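PDB 1W7C: lysyl oxidase from Pichia pastoris, which is a copper- and topaquinone-dependent amine oxidase that probably oxidises primary amines, including peptidyl lysine side chains, to aldehydes. Local coordinates for residues A[199-205]-A[261-265]; A[476-480]-A[655-661]. All coordinates share one frame; numbering follows the deposited sequence.

Contact 1. Residues A[199-205]-A[261-265]; sequences NDAENLV and LDWTV. With NAG (2-acetamido-2-deoxy-beta-D-glucopyranose), chain S.
Leu204 overlaps Thr264 and the benzo end of the Trp263 indole. The leucine and threonine side chains run antiparallel past each other, with Leu204 CD1 4.0 Å from Thr264 CB. Leu204 CB lies 4.0 Å from Trp263 CH2. The indole also meets backbone here: Leu204 O stands at the ring edge, near the ring plane, 3.4 Å from Trp263 CH2. One face of the same ring is covered from within its own turn, by Thr264 CG2 over the ring centre. Trp263 CG sits between its backbone N and carbonyl carbon (chi1 61°), which folds the indole back beneath that methyl. Val205 adds an apolar touch, with CG1 3.9 Å from Leu261 CD2. Ala201 CB packs on Thr264 CB.

The polar part centres on Thr264 OG1. It accepts a nearly straight hydrogen bond from Asn199 ND2 at 3.2 Å, with the N-H...acceptor angle at 165°. The hydroxyl lies close to the plane of the asparagine amide. OG1 itself donates to Leu261 O at 2.8 Å, in the carbonyl plane, and Thr264 N bonds the same oxygen. A water donates to both Asn199 OD1 and Thr264 OG1, so a second link runs beside the direct one. Together these bonds fix the threonine rotation and hold the amide in place. Asn199 O is further bonded to Tyr418 of the second subunit.

The CB of Asp262 is directed away from 199-205, and its OD2 accepts from O3 of the N-linked sugar at 2.6 Å. The arrangement is that of two short 3-10 turns, one ending at Leu204 and one at 262-264, packed together in the DUF1965 region, where a threonine hydroxyl ties one turn to the loop leading into the other.

Contact 2. Residues A[476-480]-A[655-661]; sequences GLKIH and LPNSNDL
Ile479 packs on Leu661 and on the backbone of 656-657, and its two branches serve these different partners. CG2 lies over the loop backbone, 3.7 Å from Pro656 O and 3.8 Å from Asn657 CA. CD1 meets Leu661, whose CD1 is 3.9 Å away, and the two side chains cross obliquely. With CG1 between the backbone N and the carbonyl carbon (chi1 61°), the ethyl arm reaches Leu661 while CG2 is left for the loop backbone. Cutting Ile479 back to an alanine would probably leave Leu661 CD1 without the ethyl arm it packs on and open a gap beside the Pro656 carbonyl. Farther along, Leu477 and Leu655 cross at about a right angle, with Leu477 CD1 4.1 Å from Leu655 CD2. The other Leu655 methyl, CD1, rests 4.1 Å from Gly476 CA.

Polar bonds lie within 655-661 and shape the surface that Ile479 meets. Asn659 N donates to Asn657 OD1 at 2.9 Å, an Asx turn; the donor sits well above the carbonyl plane. Asn657 N donates to Asp660 OD2 at 2.9 Å, reaching the carboxylate on its anti side. Asp660 OD1 is hydrogen-bonded to NE2 of the copper ligand His654. The carboxylate therefore joins this turn to the metal site as a second-shell group, and would probably polarise that imidazole.

The second subunit also takes part: its Asn679 bonds Asn657 OD1 and Ser658 N, and its Phe678 packs on Leu477. The strand ending at His480 is, within this chain, at the edge of a small antiparallel sheet, next to 483-484, with a classic beta bulge at Ile479 and His480. It lies against the loop between strands 642-654 and 670-678.

Contact 2 is the more buried of the two, and no hydrogen bond crosses it. Contact 1 is only partly buried and adds a direct hydrogen bond, a bridging water and a nearby glycan. They share no segment and belong to different regions, DUF1965 and the copper amine oxidase enzyme domain. Still, they touch: the Trp263 and His480 rings stack, and Leu204 CD2 packs 3.8 Å from Leu661 CD2. Their centres are about 14 Å apart. Both reach the second subunit, but contact 2 lies nearer the metal, with the Pro656 side chain about 5 Å from copper against about 11 Å for that of Leu204.

Contact 1. Residues A[199-205]-A[261-265]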
ATOM      1  N   ASN A 199     -30.754  10.729  -9.430  1.00 21.89           N
ATOM      2  CA  ASN A 199     -29.806   9.729  -8.893  1.00 21.64           C
ATOM      3  C   ASN A 199     -28.619  10.349  -8.168  1.00 20.03           C
ATOM      4  O   ASN A 199     -27.551   9.765  -8.087  1.00 20.78           O
ATOM      5  CB  ASN A 199     -29.321   8.782 -10.005  1.00 20.68           C
ATOM      6  CG  ASN A 199     -28.595   9.514 -11.129  1.00 19.80           C
ATOM      7  OD1 ASN A 199     -28.932  10.648 -11.469  1.00 22.12           O
ATOM      8  ND2 ASN A 199     -27.566   8.887 -11.675  1.00 21.06           N
ATOM      9  N   ASP A 200     -28.822  11.537  -7.638  1.00 20.73           N
ATOM     10  CA  ASP A 200     -27.816  12.211  -6.805  1.00 22.16           C
ATOM     11  C   ASP A 200     -26.538  12.524  -7.577  1.00 19.49           C
ATOM     12  O   ASP A 200     -25.482  12.627  -6.972  1.00 20.09           O
ATOM     13  CB  ASP A 200     -27.485  11.341  -5.561  0.70 28.93           C
ATOM     14  CG  ASP A 200     -26.812  12.130  -4.453  0.70 22.47           C
ATOM     15  OD1 ASP A 200     -27.336  13.228  -4.165  0.70 25.17           O
ATOM     16  OD2 ASP A 200     -25.763  11.754  -3.833  0.70 28.31           O
ATOM     17  N   ALA A 201     -26.651  12.728  -8.891  1.00 17.67           N
ATOM     18  CA  ALA A 201     -25.501  12.992  -9.766  1.00 18.11           C
ATOM     19  C   ALA A 201     -25.356  14.456 -10.189  1.00 17.44           C
ATOM     20  O   ALA A 201     -24.726  14.751 -11.182  1.00 18.20           O
ATOM     21  CB  ALA A 201     -25.559  12.086 -10.996  1.00 20.25           C
ATOM     22  N   GLU A 202     -25.944  15.367  -9.410  1.00 18.01           N
ATOM     23  CA  GLU A 202     -25.919  16.814  -9.696  1.00 18.56           C
ATOM     24  C   GLU A 202     -24.491  17.301  -9.890  1.00 17.58           C
ATOM     25  O   GLU A 202     -24.241  18.205 -10.688  1.00 18.07           O
ATOM     26  CB  GLU A 202     -26.594  17.594  -8.573  1.00 19.78           C
ATOM     27  CG  GLU A 202     -28.119  17.475  -8.562  1.00 21.18           C
ATOM     28  CD  GLU A 202     -28.670  16.139  -8.052  1.00 25.72           C
ATOM     29  OE1 GLU A 202     -27.984  15.404  -7.285  1.00 27.30           O
ATOM     30  OE2 GLU A 202     -29.824  15.851  -8.376  1.00 35.40           O
ATOM     31  N   ASN A 203     -23.545  16.695  -9.181  1.00 18.51           N
ATOM     32  CA  ASN A 203     -22.151  17.135  -9.285  1.00 18.22           C
ATOM     33  C   ASN A 203     -21.523  16.871 -10.650  1.00 18.19           C
ATOM     34  O   ASN A 203     -20.497  17.467 -10.956  1.00 19.47           O
ATOM     35  CB  ASN A 203     -21.275  16.458  -8.214  0.70 21.24           C
ATOM     36  CG  ASN A 203     -21.165  17.247  -6.922  0.70 23.06           C
ATOM     37  OD1 ASN A 203     -20.376  16.896  -6.050  0.70 28.38           O
ATOM     38  ND2 ASN A 203     -21.971  18.281  -6.772  0.70 20.69           N
ATOM     39  N   LEU A 204     -22.132  15.994 -11.453  1.00 17.53           N
ATOM     40  CA  LEU A 204     -21.656  15.719 -12.803  1.00 17.38           C
ATOM     41  C   LEU A 204     -22.291  16.618 -13.857  1.00 17.50           C
ATOM     42  O   LEU A 204     -21.900  16.562 -15.020  1.00 18.67           O
ATOM     43  CB  LEU A 204     -21.907  14.244 -13.161  1.00 17.53           C
ATOM     44  CG  LEU A 204     -21.238  13.198 -12.254  1.00 17.19           C
ATOM     45  CD1 LEU A 204     -21.433  11.792 -12.789  1.00 18.40           C
ATOM     46  CD2 LEU A 204     -19.750  13.472 -12.053  1.00 18.49           C
ATOM     47  N   VAL A 205     -23.229  17.474 -13.440  1.00 17.27           N
ATOM     48  CA  VAL A 205     -23.898  18.398 -14.351  1.00 18.55           C
ATOM     49  C   VAL A 205     -23.910  19.841 -13.838  1.00 18.36           C
ATOM     50  O   VAL A 205     -24.967  20.481 -13.723  1.00 19.50           O
ATOM     51  CB  VAL A 205     -25.321  17.878 -14.680  1.00 19.38           C
ATOM     52  CG1 VAL A 205     -25.240  16.723 -15.664  1.00 22.09           C
ATOM     53  CG2 VAL A 205     -26.045  17.425 -13.424  1.00 19.99           C
ATOM     54  N   LEU A 261     -28.335  11.186 -19.883  1.00 23.64           N
ATOM     55  CA  LEU A 261     -27.575  11.189 -18.627  1.00 21.91           C
ATOM     56  C   LEU A 261     -27.273   9.772 -18.103  1.00 21.85           C
ATOM     57  O   LEU A 261     -26.906   9.588 -16.941  1.00 22.21           O
ATOM     58  CB  LEU A 261     -28.326  12.003 -17.553  1.00 23.85           C
ATOM     59  CG  LEU A 261     -28.484  13.494 -17.887  1.00 25.45           C
ATOM     60  CD1 LEU A 261     -29.352  14.192 -16.859  1.00 27.97           C
ATOM     61  CD2 LEU A 261     -27.121  14.169 -17.999  1.00 25.33           C
ATOM     62  N   ASP A 262     -27.387   8.769 -18.954  1.00 21.88           N
ATOM     63  CA  ASP A 262     -27.112   7.410 -18.507  1.00 24.06           C
ATOM     64  C   ASP A 262     -25.665   7.220 -18.023  1.00 20.14           C
ATOM     65  O   ASP A 262     -25.400   6.322 -17.216  1.00 20.27           O
ATOM     66  CB  ASP A 262     -27.433   6.409 -19.614  1.00 28.30           C
ATOM     67  CG  ASP A 262     -28.933   6.263 -19.869  1.00 35.29           C
ATOM     68  OD1 ASP A 262     -29.776   6.750 -19.061  1.00 44.37           O
ATOM     69  OD2 ASP A 262     -29.372   5.646 -20.860  1.00 46.48           O
ATOM     70  N   TRP A 263     -24.747   8.035 -18.541  1.00 20.75           N
ATOM     71  CA  TRP A 263     -23.335   8.042 -18.139  1.00 18.28           C
ATOM     72  C   TRP A 263     -23.133   8.430 -16.663  1.00 18.43           C
ATOM     73  O   TRP A 263     -22.027   8.286 -16.124  1.00 18.46           O
ATOM     74  CB  TRP A 263     -22.534   8.939 -19.073  1.00 18.51           C
ATOM     75  CG  TRP A 263     -22.965  10.367 -19.074  1.00 18.78           C
ATOM     76  CD1 TRP A 263     -23.964  10.924 -19.813  1.00 22.34           C
ATOM     77  CD2 TRP A 263     -22.418  11.437 -18.280  1.00 17.62           C
ATOM     78  NE1 TRP A 263     -24.079  12.263 -19.530  1.00 20.13           N
ATOM     79  CE2 TRP A 263     -23.137  12.604 -18.596  1.00 19.23           C
ATOM     80  CE3 TRP A 263     -21.400  11.523 -17.327  1.00 18.69           C
ATOM     81  CZ2 TRP A 263     -22.868  13.834 -18.013  1.00 18.57           C
ATOM     82  CZ3 TRP A 263     -21.115  12.751 -16.764  1.00 19.24           C
ATOM     83  CH2 TRP A 263     -21.848  13.893 -17.104  1.00 20.50           C
ATOM     84  N   THR A 264     -24.165   8.985 -16.022  1.00 17.58           N
ATOM     85  CA  THR A 264     -24.084   9.320 -14.600  1.00 17.44           C
ATOM     86  C   THR A 264     -24.538   8.179 -13.685  1.00 16.49           C
ATOM     87  O   THR A 264     -24.459   8.326 -12.464  1.00 18.64           O
ATOM     88  CB  THR A 264     -24.923  10.568 -14.258  1.00 18.49           C
ATOM     89  OG1 THR A 264     -26.316  10.248 -14.325  1.00 19.58           O
ATOM     90  CG2 THR A 264     -24.643  11.768 -15.215  1.00 19.45           C
ATOM     91  N   VAL A 265     -25.071   7.085 -14.240  1.00 18.18           N
ATOM     92  CA  VAL A 265     -25.693   6.021 -13.454  1.00 17.58           C
ATOM     93  C   VAL A 265     -24.704   4.963 -12.977  1.00 18.76           C
ATOM     94  O   VAL A 265     -23.952   4.381 -13.761  1.00 18.49           O
ATOM     95  CB  VAL A 265     -26.837   5.354 -14.276  1.00 18.38           C
ATOM     96  CG1 VAL A 265     -27.447   4.214 -13.506  1.00 20.38           C
ATOM     97  CG2 VAL A 265     -27.888   6.397 -14.655  1.00 21.88           C
TER
HETATM   98  C1  NAG S 817     -28.432   0.621 -20.811  1.00 62.66           C
HETATM   99  C2  NAG S 817     -28.143   2.141 -20.829  1.00 74.61           C
HETATM  100  C3  NAG S 817     -28.430   2.832 -22.182  1.00 63.42           C
HETATM  101  C4  NAG S 817     -28.072   1.950 -23.383  1.00 84.28           C
HETATM  102  C5  NAG S 817     -28.603   0.531 -23.178  1.00 66.37           C
HETATM  103  C6  NAG S 817     -28.265  -0.387 -24.347  1.00 73.65           C
HETATM  104  C7  NAG S 817     -28.417   3.156 -18.582  1.00 88.11           C
HETATM  105  C8  NAG S 817     -29.401   3.714 -17.588  1.00 84.63           C
HETATM  106  N2  NAG S 817     -28.919   2.788 -19.772  1.00 68.91           N
HETATM  107  O3  NAG S 817     -27.790   4.115 -22.304  1.00 43.09           O
HETATM  108  O4  NAG S 817     -28.618   2.503 -24.563  1.00 86.63           O
HETATM  109  O5  NAG S 817     -28.020  -0.008 -22.010  1.00 73.81           O
HETATM  110  O6  NAG S 817     -26.866  -0.577 -24.394  1.00 69.65           O
HETATM  111  O7  NAG S 817     -27.227   3.064 -18.269  1.00 88.15           O
HETATM  112  O   HOH W   1     -28.777  11.459 -14.070  1.00 42.21           O

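Contact 2. Residues A[476-480]-A[655-661]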
ATOM      1  N   GLY A 476      -8.010  20.777 -14.834  1.00 16.65           N
ATOM      2  CA  GLY A 476      -8.748  19.526 -14.926  1.00 16.47           C
ATOM      3  C   GLY A 476      -8.756  19.017 -16.343  1.00 17.12           C
ATOM      4  O   GLY A 476      -8.431  19.773 -17.278  1.00 18.43           O
ATOM      5  N   LEU A 477      -9.104  17.740 -16.482  1.00 17.31           N
ATOM      6  CA  LEU A 477      -9.256  17.091 -17.762  1.00 17.14           C
ATOM      7  C   LEU A 477     -10.706  17.168 -18.219  1.00 16.66           C
ATOM      8  O   LEU A 477     -11.608  17.151 -17.411  1.00 17.37           O
ATOM      9  CB  LEU A 477      -8.818  15.619 -17.649  1.00 18.68           C
ATOM     10  CG  LEU A 477      -7.369  15.400 -17.173  1.00 23.63           C
ATOM     11  CD1 LEU A 477      -7.092  13.972 -16.973  1.00 35.28           C
ATOM     12  CD2 LEU A 477      -6.392  16.021 -18.157  1.00 29.05           C
ATOM     13  N   LYS A 478     -10.907  17.282 -19.523  1.00 16.93           N
ATOM     14  CA  LYS A 478     -12.245  17.174 -20.088  1.00 17.43           C
ATOM     15  C   LYS A 478     -12.659  15.725 -20.108  1.00 17.37           C
ATOM     16  O   LYS A 478     -12.099  14.921 -20.853  1.00 21.54           O
ATOM     17  CB  LYS A 478     -12.276  17.744 -21.501  1.00 17.89           C
ATOM     18  CG  LYS A 478     -13.681  17.834 -22.068  1.00 19.31           C
ATOM     19  CD  LYS A 478     -13.640  18.295 -23.526  1.00 24.70           C
ATOM     20  CE  LYS A 478     -14.986  18.149 -24.191  1.00 28.94           C
ATOM     21  NZ  LYS A 478     -14.950  18.687 -25.583  1.00 32.21           N
ATOM     22  N   ILE A 479     -13.614  15.381 -19.256  1.00 17.39           N
ATOM     23  CA  ILE A 479     -14.024  13.986 -19.071  1.00 17.23           C
ATOM     24  C   ILE A 479     -15.447  13.701 -19.546  1.00 18.25           C
ATOM     25  O   ILE A 479     -15.871  12.552 -19.552  1.00 18.22           O
ATOM     26  CB  ILE A 479     -13.864  13.554 -17.601  1.00 18.20           C
ATOM     27  CG1 ILE A 479     -14.741  14.403 -16.669  1.00 19.85           C
ATOM     28  CG2 ILE A 479     -12.370  13.609 -17.206  1.00 19.51           C
ATOM     29  CD1 ILE A 479     -14.754  13.917 -15.206  1.00 21.68           C
ATOM     30  N   HIS A 480     -16.164  14.743 -19.968  1.00 18.21           N
ATOM     31  CA  HIS A 480     -17.421  14.506 -20.675  1.00 18.90           C
ATOM     32  C   HIS A 480     -17.640  15.763 -21.542  1.00 18.14           C
ATOM     33  O   HIS A 480     -16.796  16.683 -21.541  1.00 19.62           O
ATOM     34  CB  HIS A 480     -18.572  14.173 -19.702  1.00 17.55           C
ATOM     35  CG  HIS A 480     -19.720  13.478 -20.363  1.00 19.49           C
ATOM     36  ND1 HIS A 480     -20.818  14.163 -20.835  1.00 20.73           N
ATOM     37  CD2 HIS A 480     -19.938  12.174 -20.641  1.00 20.30           C
ATOM     38  CE1 HIS A 480     -21.647  13.306 -21.414  1.00 22.80           C
ATOM     39  NE2 HIS A 480     -21.143  12.089 -21.293  1.00 22.27           N
ATOM     40  N   LEU A 655      -7.008  14.007  -9.600  1.00 15.73           N
ATOM     41  CA  LEU A 655      -7.206  14.588 -10.927  1.00 16.93           C
ATOM     42  C   LEU A 655      -8.120  13.592 -11.664  1.00 14.61           C
ATOM     43  O   LEU A 655      -7.645  12.641 -12.333  1.00 16.25           O
ATOM     44  CB  LEU A 655      -5.869  14.730 -11.651  1.00 16.89           C
ATOM     45  CG  LEU A 655      -5.996  15.414 -13.018  1.00 17.95           C
ATOM     46  CD1 LEU A 655      -6.363  16.891 -12.873  1.00 18.34           C
ATOM     47  CD2 LEU A 655      -4.729  15.269 -13.865  1.00 19.68           C
ATOM     48  N   PRO A 656      -9.424  13.732 -11.511  1.00 14.09           N
ATOM     49  CA  PRO A 656     -10.336  12.737 -12.056  1.00 14.55           C
ATOM     50  C   PRO A 656     -10.215  12.571 -13.568  1.00 15.74           C
ATOM     51  O   PRO A 656     -10.008  13.501 -14.300  1.00 16.89           O
ATOM     52  CB  PRO A 656     -11.704  13.258 -11.657  1.00 15.08           C
ATOM     53  CG  PRO A 656     -11.433  13.998 -10.366  1.00 16.19           C
ATOM     54  CD  PRO A 656     -10.148  14.694 -10.658  1.00 15.15           C
ATOM     55  N   ASN A 657     -10.369  11.328 -13.993  1.00 15.60           N
ATOM     56  CA  ASN A 657     -10.334  10.954 -15.395  1.00 15.09           C
ATOM     57  C   ASN A 657     -11.542  10.069 -15.710  1.00 14.44           C
ATOM     58  O   ASN A 657     -12.490   9.985 -14.921  1.00 14.78           O
ATOM     59  CB  ASN A 657      -8.967  10.317 -15.745  1.00 14.24           C
ATOM     60  CG  ASN A 657      -8.777   8.928 -15.193  1.00 14.99           C
ATOM     61  OD1 ASN A 657      -9.125   7.932 -15.840  1.00 15.38           O
ATOM     62  ND2 ASN A 657      -8.263   8.832 -13.941  1.00 16.96           N
ATOM     63  N   SER A 658     -11.531   9.394 -16.861  1.00 15.62           N
ATOM     64  CA  SER A 658     -12.616   8.474 -17.215  1.00 15.17           C
ATOM     65  C   SER A 658     -12.863   7.432 -16.146  1.00 16.36           C
ATOM     66  O   SER A 658     -14.003   6.986 -15.962  1.00 15.61           O
ATOM     67  CB  SER A 658     -12.282   7.783 -18.532  1.00 17.63           C
ATOM     68  OG  SER A 658     -11.146   6.953 -18.411  1.00 16.24           O
ATOM     69  N   ASN A 659     -11.813   7.053 -15.410  1.00 15.67           N
ATOM     70  CA  ASN A 659     -11.960   6.006 -14.391  1.00 14.61           C
ATOM     71  C   ASN A 659     -12.646   6.490 -13.138  1.00 14.06           C
ATOM     72  O   ASN A 659     -12.759   5.722 -12.188  1.00 15.74           O
ATOM     73  CB  ASN A 659     -10.601   5.329 -14.074  1.00 14.35           C
ATOM     74  CG  ASN A 659     -10.682   3.829 -14.189  1.00 14.21           C
ATOM     75  OD1 ASN A 659     -11.254   3.308 -15.174  1.00 15.99           O
ATOM     76  ND2 ASN A 659     -10.163   3.104 -13.202  1.00 15.61           N
ATOM     77  N   ASP A 660     -13.125   7.748 -13.156  1.00 14.81           N
ATOM     78  CA  ASP A 660     -13.935   8.345 -12.107  1.00 14.62           C
ATOM     79  C   ASP A 660     -15.406   8.586 -12.517  1.00 13.80           C
ATOM     80  O   ASP A 660     -16.146   9.180 -11.752  1.00 16.62           O
ATOM     81  CB  ASP A 660     -13.294   9.645 -11.653  1.00 16.13           C
ATOM     82  CG  ASP A 660     -11.946   9.439 -11.049  1.00 14.53           C
ATOM     83  OD1 ASP A 660     -11.905   9.123  -9.827  1.00 16.02           O
ATOM     84  OD2 ASP A 660     -10.919   9.541 -11.734  1.00 16.49           O
ATOM     85  N   LEU A 661     -15.794   8.140 -13.709  1.00 15.07           N
ATOM     86  CA  LEU A 661     -17.180   8.256 -14.175  1.00 15.78           C
ATOM     87  C   LEU A 661     -17.789   6.890 -14.391  1.00 15.51           C
ATOM     88  O   LEU A 661     -17.192   6.089 -15.099  1.00 17.09           O
ATOM     89  CB  LEU A 661     -17.278   9.057 -15.477  1.00 17.06           C
ATOM     90  CG  LEU A 661     -16.892  10.536 -15.408  1.00 17.26           C
ATOM     91  CD1 LEU A 661     -16.947  11.119 -16.826  1.00 20.01           C
ATOM     92  CD2 LEU A 661     -17.749  11.285 -14.413  1.00 19.00           C
TER